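Local coordinates for UDP-N-acetylglucosamine pyrophosphorylase (Entamoeba histolytica, PDB 3OC9), which probably catalyses the transfer of uridylyl from UTP to N-acetyl-alpha-D-glucosamine 1-phosphate, giving UDP-N-acetyl-alpha-D-glucosamine and diphosphate, at residues T6-T14 and L226-V236; I17-L28 and P196-L205. All coordinates share one frame; numbering follows the deposited sequence.

Contact 1. Residues T6-T14 and L226-V236; sequences TYQPVDITT and LVKEQERIKVV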
loop_
_atom_site.group_PDB
_atom_site.type_symbol
_atom_site.label_atom_id
_atom_site.label_comp_id
_atom_site.label_asym_id
_atom_site.label_seq_id
_atom_site.Cartn_x
_atom_site.Cartn_y
_atom_site.Cartn_z
ATOM N N THR A 6 -7.772 21.907 21.702
ATOM C CA THR A 6 -7.610 20.423 21.782
ATOM C C THR A 6 -7.974 19.754 20.442
ATOM O O THR A 6 -8.019 20.439 19.407
ATOM C CB THR A 6 -8.424 19.827 22.958
ATOM O OG1 THR A 6 -9.733 20.411 22.993
ATOM C CG2 THR A 6 -7.726 20.103 24.295
ATOM N N TYR A 7 -8.224 18.441 20.445
ATOM C CA TYR A 7 -8.578 17.738 19.194
ATOM C C TYR A 7 -9.996 18.088 18.699
ATOM O O TYR A 7 -10.927 18.285 19.506
ATOM C CB TYR A 7 -8.412 16.214 19.327
ATOM C CG TYR A 7 -6.989 15.688 19.503
ATOM C CD1 TYR A 7 -5.905 16.273 18.840
ATOM C CD2 TYR A 7 -6.739 14.582 20.319
ATOM C CE1 TYR A 7 -4.598 15.777 18.996
ATOM C CE2 TYR A 7 -5.438 14.075 20.484
ATOM C CZ TYR A 7 -4.378 14.682 19.816
ATOM O OH TYR A 7 -3.102 14.193 19.970
ATOM N N GLN A 8 -10.150 18.186 17.371
ATOM C CA GLN A 8 -11.451 18.366 16.718
ATOM C C GLN A 8 -11.672 17.282 15.627
ATOM O O GLN A 8 -10.691 16.755 15.090
ATOM C CB GLN A 8 -11.552 19.766 16.091
ATOM C CG GLN A 8 -11.372 20.935 17.098
ATOM C CD GLN A 8 -12.568 21.117 18.032
ATOM O OE1 GLN A 8 -13.725 21.039 17.610
ATOM N NE2 GLN A 8 -12.288 21.385 19.308
ATOM N N PRO A 9 -12.946 16.940 15.324
ATOM C CA PRO A 9 -13.250 15.922 14.282
ATOM C C PRO A 9 -12.817 16.339 12.864
ATOM O O PRO A 9 -12.679 17.538 12.577
ATOM C CB PRO A 9 -14.787 15.808 14.326
ATOM C CG PRO A 9 -15.210 16.441 15.608
ATOM C CD PRO A 9 -14.185 17.489 15.912
ATOM N N VAL A 10 -12.646 15.345 11.990
ATOM C CA VAL A 10 -12.249 15.533 10.579
ATOM C C VAL A 10 -13.436 15.141 9.664
ATOM O O VAL A 10 -13.977 14.044 9.818
ATOM C CB VAL A 10 -11.012 14.632 10.238
ATOM C CG1 VAL A 10 -10.652 14.700 8.743
ATOM C CG2 VAL A 10 -9.790 15.024 11.104
ATOM N N ASP A 11 -13.825 16.006 8.714
ATOM C CA ASP A 11 -14.897 15.687 7.728
ATOM C C ASP A 11 -14.362 14.858 6.532
ATOM O O ASP A 11 -13.260 15.132 6.016
ATOM C CB ASP A 11 -15.544 16.954 7.151
ATOM C CG ASP A 11 -16.158 17.868 8.213
ATOM O OD1 ASP A 11 -16.905 17.384 9.098
ATOM O OD2 ASP A 11 -15.880 19.080 8.154
ATOM N N ILE A 12 -15.158 13.878 6.091
ATOM C CA ILE A 12 -14.843 13.057 4.898
ATOM C C ILE A 12 -15.214 13.886 3.665
ATOM O O ILE A 12 -16.384 14.221 3.478
ATOM C CB ILE A 12 -15.626 11.685 4.920
ATOM C CG1 ILE A 12 -15.222 10.849 6.161
ATOM C CG2 ILE A 12 -15.455 10.890 3.572
ATOM C CD1 ILE A 12 -16.111 9.589 6.434
ATOM N N THR A 13 -14.218 14.278 2.863
ATOM C CA THR A 13 -14.449 15.197 1.731
ATOM C C THR A 13 -15.469 14.639 0.716
ATOM O O THR A 13 -16.323 15.388 0.201
ATOM C CB THR A 13 -13.107 15.601 1.026
ATOM O OG1 THR A 13 -12.067 15.801 2.020
ATOM C CG2 THR A 13 -13.289 16.888 0.232
ATOM N N THR A 14 -15.368 13.340 0.429
ATOM C CA THR A 14 -16.255 12.640 -0.547
ATOM C C THR A 14 -17.755 12.539 -0.134
ATOM O O THR A 14 -18.616 12.163 -0.961
ATOM C CB THR A 14 -15.668 11.235 -0.958
ATOM O OG1 THR A 14 -15.391 10.438 0.211
ATOM C CG2 THR A 14 -14.391 11.414 -1.732
ATOM N N LEU A 226 -7.882 9.602 12.118
ATOM C CA LEU A 226 -7.478 11.020 11.880
ATOM C C LEU A 226 -8.104 11.988 12.892
ATOM O O LEU A 226 -9.279 11.822 13.288
ATOM C CB LEU A 226 -7.871 11.487 10.462
ATOM C CG LEU A 226 -7.380 10.626 9.288
ATOM C CD1 LEU A 226 -7.819 11.252 7.969
ATOM C CD2 LEU A 226 -5.840 10.442 9.284
ATOM N N VAL A 227 -7.322 13.000 13.272
ATOM C CA VAL A 227 -7.778 14.088 14.147
ATOM C C VAL A 227 -7.293 15.429 13.557
ATOM O O VAL A 227 -6.407 15.441 12.710
ATOM C CB VAL A 227 -7.250 13.934 15.625
ATOM C CG1 VAL A 227 -7.668 12.574 16.267
ATOM C CG2 VAL A 227 -5.734 14.126 15.694
ATOM N N LYS A 228 -7.881 16.542 14.007
ATOM C CA LYS A 228 -7.437 17.888 13.606
ATOM C C LYS A 228 -6.943 18.656 14.843
ATOM O O LYS A 228 -7.614 18.649 15.880
ATOM C CB LYS A 228 -8.588 18.645 12.915
ATOM C CG LYS A 228 -8.164 19.940 12.215
ATOM C CD LYS A 228 -9.359 20.713 11.639
ATOM C CE LYS A 228 -9.774 20.193 10.272
ATOM N NZ LYS A 228 -10.815 21.090 9.650
ATOM N N GLU A 229 -5.771 19.287 14.731
ATOM C CA GLU A 229 -5.181 20.114 15.807
ATOM C C GLU A 229 -4.636 21.425 15.220
ATOM O O GLU A 229 -3.746 21.401 14.363
ATOM C CB GLU A 229 -4.055 19.341 16.503
ATOM C CG GLU A 229 -3.453 20.030 17.740
ATOM C CD GLU A 229 -2.526 19.130 18.569
ATOM O OE1 GLU A 229 -2.221 17.989 18.162
ATOM O OE2 GLU A 229 -2.097 19.566 19.659
ATOM N N GLN A 230 -5.179 22.565 15.667
ATOM C CA GLN A 230 -4.798 23.882 15.110
ATOM C C GLN A 230 -4.804 23.895 13.559
ATOM O O GLN A 230 -3.846 24.348 12.899
ATOM C CB GLN A 230 -3.462 24.372 15.699
ATOM C CG GLN A 230 -3.527 24.679 17.208
ATOM C CD GLN A 230 -2.423 25.612 17.694
ATOM O OE1 GLN A 230 -1.291 25.183 17.933
ATOM N NE2 GLN A 230 -2.762 26.898 17.875
ATOM N N GLU A 231 -5.906 23.377 13.009
ATOM C CA GLU A 231 -6.175 23.271 11.571
ATOM C C GLU A 231 -5.266 22.312 10.780
ATOM O O GLU A 231 -5.340 22.288 9.559
ATOM C CB GLU A 231 -6.264 24.654 10.886
ATOM C CG GLU A 231 -7.395 25.558 11.410
ATOM C CD GLU A 231 -8.785 24.926 11.290
ATOM O OE1 GLU A 231 -9.137 24.404 10.205
ATOM O OE2 GLU A 231 -9.533 24.966 12.292
ATOM N N ARG A 232 -4.425 21.529 11.462
ATOM C CA ARG A 232 -3.566 20.530 10.780
ATOM C C ARG A 232 -4.039 19.087 11.031
ATOM O O ARG A 232 -4.561 18.803 12.103
ATOM C CB ARG A 232 -2.109 20.679 11.233
ATOM C CG ARG A 232 -1.521 22.092 11.016
ATOM C CD ARG A 232 -1.536 22.439 9.529
ATOM N NE ARG A 232 -1.101 23.814 9.269
ATOM C CZ ARG A 232 0.117 24.164 8.864
ATOM N NH1 ARG A 232 1.060 23.249 8.672
ATOM N NH2 ARG A 232 0.400 25.450 8.659
ATOM N N ILE A 233 -3.831 18.185 10.060
ATOM C CA ILE A 233 -4.239 16.762 10.202
ATOM C C ILE A 233 -3.132 15.870 10.784
ATOM O O ILE A 233 -1.973 16.000 10.383
ATOM C CB ILE A 233 -4.700 16.171 8.814
ATOM C CG1 ILE A 233 -5.868 16.973 8.228
ATOM C CG2 ILE A 233 -5.019 14.659 8.911
ATOM C CD1 ILE A 233 -7.176 16.910 9.061
ATOM N N LYS A 234 -3.499 14.983 11.730
ATOM C CA LYS A 234 -2.603 14.013 12.380
ATOM C C LYS A 234 -3.253 12.624 12.504
ATOM O O LYS A 234 -4.489 12.508 12.476
ATOM C CB LYS A 234 -2.168 14.493 13.799
ATOM C CG LYS A 234 -1.249 15.736 13.826
ATOM C CD LYS A 234 -0.999 16.280 15.274
ATOM C CE LYS A 234 -0.297 17.662 15.234
ATOM N NZ LYS A 234 0.327 18.080 16.569
ATOM N N VAL A 235 -2.418 11.576 12.619
ATOM C CA VAL A 235 -2.889 10.214 12.996
ATOM C C VAL A 235 -2.676 9.940 14.485
ATOM O O VAL A 235 -1.566 10.206 15.022
ATOM C CB VAL A 235 -2.174 9.088 12.160
ATOM C CG1 VAL A 235 -2.517 7.688 12.676
ATOM C CG2 VAL A 235 -2.520 9.210 10.663
ATOM N N VAL A 236 -3.719 9.425 15.150
ATOM C CA VAL A 236 -3.588 8.829 16.502
ATOM C C VAL A 236 -3.635 7.290 16.375
ATOM O O VAL A 236 -4.626 6.739 15.906
ATOM C CB VAL A 236 -4.683 9.372 17.478
ATOM C CG1 VAL A 236 -4.671 8.625 18.840
ATOM C CG2 VAL A 236 -4.510 10.888 17.711
HETATM O O HOH W 1 -7.505 22.243 17.551
HETATM O O HOH W 2 -12.293 18.581 8.334
#
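Y7 lays its ring over V227, and the chain around it pairs with the strand that carries V227. From CB, with CG beside the backbone N and trans to the carbonyl carbon (chi1 -67°), the ring swings in toward 226-236. CD1 meets CG2 of V227 at 3.8 Å; that methyl sits over one ring face but off-centre, a CH-pi contact. One atom on, CE1 has OE1 of E229 at 3.4 Å, near the ring plane, with the carboxylate turned almost perpendicular to the ring. At the tip, OH lies 4.2 Å from V236 CG2, a loose contact. E229 OE1 also accepts a hydrogen bond from K234 NZ, part of a salt bridge; the lysine comes from above the carboxylate plane.

The target is a beta hairpin, strands 225-229 and 232-236 joined by a type I' turn from E229 to R232. The N-terminal chain adds one antiparallel, hydrogen-bonded pair to it: Q8 N gives to K228 O and K228 N to Q8 O, each at 3.0 Å. Two residues on, V10 points toward the hairpin. Its CG2 lies 3.5 Å from the backbone C of V227 and 3.8 Å from CD1 of I233, and the V10 side chain also reaches I324 on strand 322-326. Water also bridges the segments: one molecule links T6 O to Q230 N, another accepts from D11 N and K228 NZ.

Contact 2. Residues I17-L28 and P196-L205; sequences IPVTKEHYYRGL and PNMIGYMDLL. With SO4 (sulfate ion), chain B.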
loop_
_atom_site.group_PDB
_atom_site.type_symbol
_atom_site.label_atom_id
_atom_site.label_comp_id
_atom_site.label_asym_id
_atom_site.label_seq_id
_atom_site.Cartn_x
_atom_site.Cartn_y
_atom_site.Cartn_z
ATOM N N ILE A 17 -18.422 16.424 -1.705
ATOM C CA ILE A 17 -17.845 16.592 -3.040
ATOM C C ILE A 17 -17.642 15.181 -3.632
ATOM O O ILE A 17 -16.643 14.502 -3.354
ATOM C CB ILE A 17 -16.511 17.411 -3.034
ATOM C CG1 ILE A 17 -16.695 18.773 -2.347
ATOM C CG2 ILE A 17 -15.991 17.624 -4.468
ATOM C CD1 ILE A 17 -15.381 19.549 -2.129
ATOM N N PRO A 18 -18.603 14.716 -4.444
ATOM C CA PRO A 18 -18.580 13.326 -4.874
ATOM C C PRO A 18 -17.474 13.039 -5.911
ATOM O O PRO A 18 -17.041 13.958 -6.622
ATOM C CB PRO A 18 -19.961 13.150 -5.529
ATOM C CG PRO A 18 -20.288 14.498 -6.045
ATOM C CD PRO A 18 -19.756 15.453 -5.001
ATOM N N VAL A 19 -17.018 11.785 -5.940
ATOM C CA VAL A 19 -16.129 11.282 -7.012
ATOM C C VAL A 19 -16.987 10.990 -8.247
ATOM O O VAL A 19 -17.921 10.169 -8.187
ATOM C CB VAL A 19 -15.384 9.996 -6.583
ATOM C CG1 VAL A 19 -14.432 9.510 -7.705
ATOM C CG2 VAL A 19 -14.601 10.233 -5.276
ATOM N N THR A 20 -16.677 11.662 -9.354
ATOM C CA THR A 20 -17.508 11.603 -10.577
ATOM C C THR A 20 -16.744 10.998 -11.762
ATOM O O THR A 20 -15.517 10.851 -11.706
ATOM C CB THR A 20 -17.946 13.012 -11.026
ATOM O OG1 THR A 20 -16.801 13.751 -11.486
ATOM C CG2 THR A 20 -18.632 13.801 -9.873
ATOM N N LYS A 21 -17.455 10.703 -12.856
ATOM C CA LYS A 21 -16.764 10.276 -14.095
ATOM C C LYS A 21 -15.784 11.323 -14.658
ATOM O O LYS A 21 -14.762 10.940 -15.257
ATOM C CB LYS A 21 -17.747 9.766 -15.174
ATOM C CG LYS A 21 -18.303 8.351 -14.905
ATOM C CD LYS A 21 -17.196 7.275 -14.876
ATOM C CE LYS A 21 -17.722 5.900 -14.438
ATOM N NZ LYS A 21 -16.660 4.838 -14.491
ATOM N N GLU A 22 -16.064 12.620 -14.464
ATOM C CA GLU A 22 -15.113 13.685 -14.850
ATOM C C GLU A 22 -13.726 13.462 -14.182
ATOM O O GLU A 22 -12.677 13.595 -14.847
ATOM C CB GLU A 22 -15.672 15.093 -14.542
ATOM C CG GLU A 22 -14.692 16.271 -14.813
ATOM C CD GLU A 22 -15.129 17.639 -14.245
ATOM O OE1 GLU A 22 -15.945 17.699 -13.290
ATOM O OE2 GLU A 22 -14.622 18.673 -14.748
ATOM N N HIS A 23 -13.729 13.090 -12.896
ATOM C CA HIS A 23 -12.474 12.784 -12.170
ATOM C C HIS A 23 -11.727 11.574 -12.764
ATOM O O HIS A 23 -10.498 11.631 -12.953
ATOM C CB HIS A 23 -12.712 12.545 -10.658
ATOM C CG HIS A 23 -13.270 13.733 -9.926
ATOM N ND1 HIS A 23 -14.413 13.662 -9.159
ATOM C CD2 HIS A 23 -12.829 15.012 -9.825
ATOM C CE1 HIS A 23 -14.671 14.850 -8.640
ATOM N NE2 HIS A 23 -13.722 15.689 -9.019
ATOM N N TYR A 24 -12.457 10.488 -13.043
ATOM C CA TYR A 24 -11.858 9.280 -13.664
ATOM C C TYR A 24 -11.132 9.611 -14.987
ATOM O O TYR A 24 -9.976 9.219 -15.192
ATOM C CB TYR A 24 -12.947 8.210 -13.877
ATOM C CG TYR A 24 -12.527 6.946 -14.623
ATOM C CD1 TYR A 24 -11.955 5.869 -13.943
ATOM C CD2 TYR A 24 -12.743 6.820 -15.991
ATOM C CE1 TYR A 24 -11.576 4.692 -14.618
ATOM C CE2 TYR A 24 -12.363 5.649 -16.678
ATOM C CZ TYR A 24 -11.777 4.597 -15.984
ATOM O OH TYR A 24 -11.414 3.440 -16.660
ATOM N N TYR A 25 -11.808 10.323 -15.893
ATOM C CA TYR A 25 -11.185 10.682 -17.184
ATOM C C TYR A 25 -10.025 11.686 -17.095
ATOM O O TYR A 25 -9.079 11.604 -17.888
ATOM C CB TYR A 25 -12.232 11.091 -18.246
ATOM C CG TYR A 25 -13.108 9.924 -18.659
ATOM C CD1 TYR A 25 -12.568 8.824 -19.327
ATOM C CD2 TYR A 25 -14.470 9.900 -18.347
ATOM C CE1 TYR A 25 -13.357 7.739 -19.685
ATOM C CE2 TYR A 25 -15.274 8.813 -18.703
ATOM C CZ TYR A 25 -14.704 7.732 -19.364
ATOM O OH TYR A 25 -15.476 6.649 -19.739
ATOM N N ARG A 26 -10.069 12.607 -16.129
ATOM C CA ARG A 26 -8.914 13.495 -15.884
ATOM C C ARG A 26 -7.687 12.688 -15.396
ATOM O O ARG A 26 -6.527 13.012 -15.727
ATOM C CB ARG A 26 -9.276 14.617 -14.897
ATOM C CG ARG A 26 -8.130 15.588 -14.505
ATOM C CD ARG A 26 -7.605 16.412 -15.682
ATOM N NE ARG A 26 -6.579 17.361 -15.244
ATOM C CZ ARG A 26 -5.722 17.979 -16.053
ATOM N NH1 ARG A 26 -5.756 17.756 -17.364
ATOM N NH2 ARG A 26 -4.822 18.819 -15.545
ATOM N N GLY A 27 -7.954 11.640 -14.609
ATOM C CA GLY A 27 -6.896 10.712 -14.168
ATOM C C GLY A 27 -6.231 9.993 -15.348
ATOM O O GLY A 27 -4.999 9.937 -15.424
ATOM N N LEU A 28 -7.035 9.443 -16.260
ATOM C CA LEU A 28 -6.494 8.804 -17.477
ATOM C C LEU A 28 -5.669 9.788 -18.337
ATOM O O LEU A 28 -4.627 9.406 -18.887
ATOM C CB LEU A 28 -7.611 8.131 -18.325
ATOM C CG LEU A 28 -8.314 6.862 -17.791
ATOM C CD1 LEU A 28 -9.318 6.301 -18.823
ATOM C CD2 LEU A 28 -7.330 5.750 -17.365
ATOM N N PRO A 196 -7.035 5.997 -11.337
ATOM C CA PRO A 196 -7.396 7.243 -12.066
ATOM C C PRO A 196 -8.437 8.116 -11.327
ATOM O O PRO A 196 -8.383 9.362 -11.448
ATOM C CB PRO A 196 -7.956 6.741 -13.421
ATOM C CG PRO A 196 -7.635 5.299 -13.497
ATOM C CD PRO A 196 -7.231 4.780 -12.140
ATOM N N ASN A 197 -9.378 7.476 -10.610
ATOM C CA ASN A 197 -10.389 8.212 -9.789
ATOM C C ASN A 197 -9.717 9.146 -8.771
ATOM O O ASN A 197 -10.122 10.327 -8.600
ATOM C CB ASN A 197 -11.336 7.230 -9.041
ATOM C CG ASN A 197 -12.128 6.319 -9.986
ATOM O OD1 ASN A 197 -13.072 6.765 -10.647
ATOM N ND2 ASN A 197 -11.752 5.028 -10.035
ATOM N N MET A 198 -8.682 8.625 -8.113
ATOM C CA MET A 198 -7.952 9.369 -7.051
ATOM C C MET A 198 -7.025 10.471 -7.634
ATOM O O MET A 198 -6.943 11.592 -7.087
ATOM C CB MET A 198 -7.189 8.331 -6.179
ATOM C CG MET A 198 -6.328 8.887 -5.043
ATOM S SD MET A 198 -5.340 7.528 -4.322
ATOM C CE MET A 198 -4.934 8.297 -2.761
ATOM N N ILE A 199 -6.337 10.163 -8.747
ATOM C CA ILE A 199 -5.452 11.160 -9.423
ATOM C C ILE A 199 -6.283 12.378 -9.901
ATOM O O ILE A 199 -5.903 13.541 -9.679
ATOM C CB ILE A 199 -4.666 10.513 -10.625
ATOM C CG1 ILE A 199 -3.754 9.370 -10.147
ATOM C CG2 ILE A 199 -3.918 11.587 -11.504
ATOM C CD1 ILE A 199 -2.644 9.746 -9.172
ATOM N N GLY A 200 -7.436 12.112 -10.518
ATOM C CA GLY A 200 -8.329 13.198 -10.965
ATOM C C GLY A 200 -8.914 14.040 -9.822
ATOM O O GLY A 200 -9.006 15.282 -9.919
ATOM N N TYR A 201 -9.278 13.371 -8.731
ATOM C CA TYR A 201 -9.809 14.049 -7.517
ATOM C C TYR A 201 -8.754 15.001 -6.893
ATOM O O TYR A 201 -9.041 16.191 -6.627
ATOM C CB TYR A 201 -10.326 12.992 -6.513
ATOM C CG TYR A 201 -11.285 13.492 -5.424
ATOM C CD1 TYR A 201 -12.641 13.687 -5.702
ATOM C CD2 TYR A 201 -10.837 13.730 -4.108
ATOM C CE1 TYR A 201 -13.547 14.117 -4.703
ATOM C CE2 TYR A 201 -11.745 14.172 -3.092
ATOM C CZ TYR A 201 -13.092 14.361 -3.404
ATOM O OH TYR A 201 -13.995 14.809 -2.428
ATOM N N MET A 202 -7.530 14.509 -6.675
ATOM C CA MET A 202 -6.495 15.372 -6.106
ATOM C C MET A 202 -6.054 16.529 -7.042
ATOM O O MET A 202 -5.687 17.612 -6.562
ATOM C CB MET A 202 -5.344 14.572 -5.436
ATOM C CG MET A 202 -4.335 13.902 -6.352
ATOM S SD MET A 202 -3.073 12.988 -5.368
ATOM C CE MET A 202 -2.359 14.266 -4.329
ATOM N N ASP A 203 -6.159 16.341 -8.363
ATOM C CA ASP A 203 -5.778 17.439 -9.278
ATOM C C ASP A 203 -6.795 18.568 -9.281
ATOM O O ASP A 203 -6.414 19.741 -9.177
ATOM C CB ASP A 203 -5.482 16.961 -10.705
ATOM C CG ASP A 203 -4.905 18.081 -11.599
ATOM O OD1 ASP A 203 -3.793 18.599 -11.322
ATOM O OD2 ASP A 203 -5.575 18.438 -12.582
ATOM N N LEU A 204 -8.077 18.224 -9.342
ATOM C CA LEU A 204 -9.117 19.259 -9.411
ATOM C C LEU A 204 -9.297 20.039 -8.082
ATOM O O LEU A 204 -9.664 21.242 -8.099
ATOM C CB LEU A 204 -10.427 18.705 -10.017
ATOM C CG LEU A 204 -10.323 18.094 -11.450
ATOM C CD1 LEU A 204 -11.671 17.598 -11.979
ATOM C CD2 LEU A 204 -9.683 19.046 -12.481
ATOM N N LEU A 205 -8.978 19.390 -6.949
ATOM C CA LEU A 205 -8.974 20.068 -5.632
ATOM C C LEU A 205 -7.609 20.699 -5.233
ATOM O O LEU A 205 -7.506 21.348 -4.180
ATOM C CB LEU A 205 -9.491 19.128 -4.518
ATOM C CG LEU A 205 -10.961 18.662 -4.567
ATOM C CD1 LEU A 205 -11.249 17.746 -3.374
ATOM C CD2 LEU A 205 -11.953 19.832 -4.569
HETATM S S SO4 B . -3.531 20.057 -18.987
HETATM O O1 SO4 B . -2.755 18.997 -18.338
HETATM O O2 SO4 B . -3.821 21.113 -18.017
HETATM O O3 SO4 B . -2.765 20.611 -20.099
HETATM O O4 SO4 B . -4.784 19.504 -19.496
HETATM O O HOH W 3 -15.645 7.933 -11.100
HETATM O O HOH W 4 -14.708 4.319 -12.183
#
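Two helices, 21-28 and 196-204, cross at nearly a right angle (98°), their axes only 6.6 Å apart, with a glycine from each at the crossing. G200 CA faces H23 O at 3.3 Å and G27 CA faces P196 O at 3.4 Å, both as CA-H...O contacts. Beside them, Y201 turns an edge to a face of the H23 imidazole, its CD1 3.8 Å from H23 CE1, while L204 CD1 touches H23 CD2. The imidazole is also held from its own chain: ND1 accepts from T20 N at 3.0 Å, and T20 OG1 takes a weak bond from H23 N, a capping box that starts helix 21-32. Further out, Y201 OH donates to a lone pair of I17 O at 2.8 Å.

R26 bends at chi2 (64°) and grips D203 side-on, NE and NH2 both reaching OD2 from one face of the carboxylate, NE at 3.0 Å. Y180 OH bonds the other oxygen, OD1. The neighbouring NH1/NH2 edge meets a sulfate, probably from the crystallisation liquor, chiefly through NH1 to O4 at 2.9 Å. The CA-H...O contacts at G27 and G200 are characteristic of close helix crossings made through glycine.

Both contacts tie the N-terminal chain to later parts of the protein, and contact 2 is nested inside the chain loop that contact 1 closes. Neither is fully buried, but contact 2 has the more enclosed middle, with eight of its seventeen touching residues buried against three of eleven in contact 1. Chemistry follows place: the extended segment 6-14 is joined to its hairpin by one antiparallel backbone bridge and a few apolar side chains, whereas 17-28 meets helix 196-204 through glycines, an aromatic pair and a peripheral salt bridge. Between them T13 and T14, whose hydroxyls hydrogen-bond the backbone N of I324 and E326 respectively, pack their methyls against Y201, so the contacts touch although their centres are about 23 Å apart.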